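Local coordinates for protein transcriptional regulator, LacI family (Burkholderia phymatum, PDB 2RGY) that probably represses or otherwise regulates transcription by binding operator DNA in response to a sugar or similar small effector, as in other LacI-family regulators, at residues Y224-S229 with S239-T244. Sequence-based numbering, arbitrary orientation.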
ATOM      1  N   TYR A 224       5.881  12.702   6.816  1.00 18.72           N
ATOM      2  CA  TYR A 224       4.670  13.487   6.619  1.00 20.29           C
ATOM      3  C   TYR A 224       3.570  12.574   6.080  1.00 21.43           C
ATOM      4  O   TYR A 224       3.815  11.785   5.170  1.00 21.26           O
ATOM      5  CB  TYR A 224       4.960  14.607   5.625  1.00 17.15           C
ATOM      6  CG  TYR A 224       3.992  15.760   5.661  1.00 19.52           C
ATOM      7  CD1 TYR A 224       4.280  16.914   6.387  1.00 19.69           C
ATOM      8  CD2 TYR A 224       2.810  15.717   4.930  1.00 19.55           C
ATOM      9  CE1 TYR A 224       3.410  18.012   6.376  1.00 22.34           C
ATOM     10  CE2 TYR A 224       1.928  16.800   4.910  1.00 21.27           C
ATOM     11  CZ  TYR A 224       2.234  17.949   5.632  1.00 23.33           C
ATOM     12  OH  TYR A 224       1.376  19.035   5.586  1.00 23.67           O
ATOM     13  N   ASP A 225       2.376  12.704   6.658  1.00 22.89           N
ATOM     14  CA  ASP A 225       1.174  11.931   6.319  1.00 23.38           C
ATOM     15  C   ASP A 225       0.734  11.115   7.530  1.00 24.28           C
ATOM     16  O   ASP A 225      -0.425  11.163   7.935  1.00 23.92           O
ATOM     17  CB  ASP A 225       1.394  10.944   5.149  1.00 23.78           C
ATOM     18  CG  ASP A 225       1.524  11.628   3.790  1.00 26.03           C
ATOM     19  OD1 ASP A 225       1.021  12.754   3.619  1.00 25.00           O
ATOM     20  OD2 ASP A 225       2.117  11.019   2.866  1.00 28.21           O
ATOM     21  N   ASP A 226       1.688  10.385   8.099  1.00 25.07           N
ATOM     22  CA  ASP A 226       1.477   9.482   9.233  1.00 28.68           C
ATOM     23  C   ASP A 226       0.703   8.299   8.682  1.00 32.32           C
ATOM     24  O   ASP A 226      -0.314   7.859   9.234  1.00 30.69           O
ATOM     25  CB  ASP A 226       0.707  10.137  10.386  1.00 27.62           C
ATOM     26  CG  ASP A 226       0.674   9.254  11.636  1.00 28.73           C
ATOM     27  OD1 ASP A 226       1.540   8.358  11.751  1.00 27.27           O
ATOM     28  OD2 ASP A 226      -0.201   9.460  12.505  1.00 26.79           O
ATOM     29  N   ASP A 227       1.203   7.809   7.551  1.00 35.89           N
ATOM     30  CA  ASP A 227       0.617   6.672   6.874  1.00 40.00           C
ATOM     31  C   ASP A 227       0.844   5.500   7.823  1.00 41.03           C
ATOM     32  O   ASP A 227       1.777   5.524   8.634  1.00 40.73           O
ATOM     33  CB  ASP A 227       1.302   6.508   5.508  1.00 41.73           C
ATOM     34  CG  ASP A 227       0.672   7.410   4.434  1.00 44.51           C
ATOM     35  OD1 ASP A 227       1.366   7.778   3.457  1.00 46.14           O
ATOM     36  OD2 ASP A 227      -0.536   7.741   4.561  1.00 45.30           O
ATOM     37  N   TYR A 228       0.005   4.479   7.765  1.00 41.49           N
ATOM     38  CA  TYR A 228       0.206   3.418   8.729  1.00 43.40           C
ATOM     39  C   TYR A 228       1.317   2.412   8.495  1.00 42.09           C
ATOM     40  O   TYR A 228       1.310   1.308   9.030  1.00 42.18           O
ATOM     41  CB  TYR A 228      -1.142   2.779   9.062  1.00 46.46           C
ATOM     42  CG  TYR A 228      -1.963   3.729   9.924  1.00 49.86           C
ATOM     43  CD1 TYR A 228      -3.363   3.740   9.872  1.00 50.90           C
ATOM     44  CD2 TYR A 228      -1.325   4.624  10.808  1.00 50.82           C
ATOM     45  CE1 TYR A 228      -4.112   4.619  10.681  1.00 51.63           C
ATOM     46  CE2 TYR A 228      -2.065   5.499  11.619  1.00 52.37           C
ATOM     47  CZ  TYR A 228      -3.455   5.489  11.551  1.00 52.64           C
ATOM     48  OH  TYR A 228      -4.181   6.336  12.377  1.00 53.46           O
ATOM     49  N   SER A 229       2.308   2.837   7.723  1.00 41.50           N
ATOM     50  CA  SER A 229       3.491   2.026   7.482  1.00 40.60           C
ATOM     51  C   SER A 229       4.562   2.617   8.413  1.00 39.05           C
ATOM     52  O   SER A 229       5.621   2.015   8.631  1.00 38.80           O
ATOM     53  CB  SER A 229       3.944   2.156   6.024  1.00 42.15           C
ATOM     54  OG  SER A 229       5.179   1.477   5.804  1.00 43.44           O
ATOM     55  N   SER A 239       5.976  11.216  12.565  1.00 17.86           N
ATOM     56  CA  SER A 239       5.407  11.832  11.379  1.00 18.09           C
ATOM     57  C   SER A 239       4.314  12.847  11.664  1.00 18.32           C
ATOM     58  O   SER A 239       3.628  12.765  12.675  1.00 20.14           O
ATOM     59  CB  SER A 239       4.848  10.721  10.477  1.00 18.16           C
ATOM     60  OG  SER A 239       4.283  11.223   9.277  1.00 20.63           O
ATOM     61  N   VAL A 240       4.172  13.811  10.760  1.00 18.14           N
ATOM     62  CA  VAL A 240       3.135  14.823  10.870  1.00 18.56           C
ATOM     63  C   VAL A 240       1.839  14.112  10.458  1.00 19.46           C
ATOM     64  O   VAL A 240       1.745  13.535   9.368  1.00 17.75           O
ATOM     65  CB  VAL A 240       3.411  16.006   9.916  1.00 17.60           C
ATOM     66  CG1 VAL A 240       2.227  16.949   9.896  1.00 17.49           C
ATOM     67  CG2 VAL A 240       4.671  16.749  10.360  1.00 17.26           C
ATOM     68  N   HIS A 241       0.850  14.140  11.344  1.00 19.30           N
ATOM     69  CA  HIS A 241      -0.418  13.481  11.080  1.00 21.17           C
ATOM     70  C   HIS A 241      -1.417  14.329  10.291  1.00 22.35           C
ATOM     71  O   HIS A 241      -1.883  15.360  10.773  1.00 24.39           O
ATOM     72  CB  HIS A 241      -1.078  13.057  12.385  1.00 23.12           C
ATOM     73  CG  HIS A 241      -2.393  12.378  12.181  1.00 25.84           C
ATOM     74  ND1 HIS A 241      -2.490  11.055  11.816  1.00 27.73           N
ATOM     75  CD2 HIS A 241      -3.658  12.855  12.225  1.00 26.91           C
ATOM     76  CE1 HIS A 241      -3.763  10.742  11.646  1.00 28.07           C
ATOM     77  NE2 HIS A 241      -4.493  11.817  11.886  1.00 26.35           N
ATOM     78  N   ILE A 242      -1.754  13.869   9.092  1.00 22.35           N
ATOM     79  CA  ILE A 242      -2.703  14.552   8.209  1.00 23.10           C
ATOM     80  C   ILE A 242      -4.040  13.806   8.261  1.00 23.16           C
ATOM     81  O   ILE A 242      -4.078  12.590   8.067  1.00 23.35           O
ATOM     82  CB  ILE A 242      -2.191  14.547   6.747  1.00 23.78           C
ATOM     83  CG1 ILE A 242      -0.890  15.351   6.645  1.00 23.41           C
ATOM     84  CG2 ILE A 242      -3.252  15.115   5.819  1.00 23.81           C
ATOM     85  CD1 ILE A 242      -1.040  16.825   7.056  1.00 26.29           C
ATOM     86  N   PRO A 243      -5.155  14.525   8.499  1.00 22.36           N
ATOM     87  CA  PRO A 243      -6.485  13.908   8.582  1.00 23.40           C
ATOM     88  C   PRO A 243      -7.040  13.525   7.217  1.00 22.48           C
ATOM     89  O   PRO A 243      -8.046  14.064   6.771  1.00 21.56           O
ATOM     90  CB  PRO A 243      -7.314  14.992   9.261  1.00 22.89           C
ATOM     91  CG  PRO A 243      -6.788  16.220   8.597  1.00 23.62           C
ATOM     92  CD  PRO A 243      -5.267  15.993   8.566  1.00 23.03           C
ATOM     93  N   THR A 244      -6.384  12.570   6.575  1.00 23.21           N
ATOM     94  CA  THR A 244      -6.777  12.116   5.250  1.00 23.09           C
ATOM     95  C   THR A 244      -8.097  11.360   5.205  1.00 22.20           C
ATOM     96  O   THR A 244      -8.898  11.571   4.297  1.00 24.06           O
ATOM     97  CB  THR A 244      -5.663  11.243   4.647  1.00 23.44           C
ATOM     98  OG1 THR A 244      -4.507  12.062   4.428  1.00 23.86           O
ATOM     99  CG2 THR A 244      -6.109  10.617   3.329  1.00 22.45           C
TER
HETATM  100  O   HOH W   1      -2.535  10.803   5.778  1.00 30.59           O
HETATM  101  O   HOH W   2      -3.501  10.081   8.398  1.00 31.30           O
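Tyr224 and Asp225 pair in parallel with Val240 and His241, where two neighbouring strands end in the C-terminal subdomain of a periplasmic binding protein-like fold and segment 224-229 turns a corner at Tyr224. Asp225 N donates to Val240 O at 2.9 Å. Ile242 N gives a nearly straight bond to Asp225 O (3.2 Å, 176°), although it stands above that carbonyl plane. Two waters bridge Asp225 O and Ile242 O, and one also bonds Thr244 OG1.

Past the corner, Asp226 CG lies anti to its backbone N (chi1 -172°). This carries the carboxylate to the edge of the His241 ring. His241 ND1 donates to the anti lone pair of Asp226 OD2 (2.9 Å), and the two planes stand 76° apart. Ser275 also bonds OD2, while Arg277 forms a salt bridge with OD1. Ser239 OG lies 3.0 Å from Asp226 N and is hydrogen-bonded to Asp198.

The Tyr224 ring meets Val240 and Ile242 obliquely, CD1 to Val240 CB (3.7 Å) and CE2 to Ile242 CG1 (3.6 Å). Its hydroxyl bonds His112.

Strand 238-241 lies between strands 220-223 and 273-275. Pro243 stands at the N-cap position of helix 244-260. Asp227 and Thr244 touch helix 21-36 of the other subdomain, near the cleft where LacI relatives bind effectors.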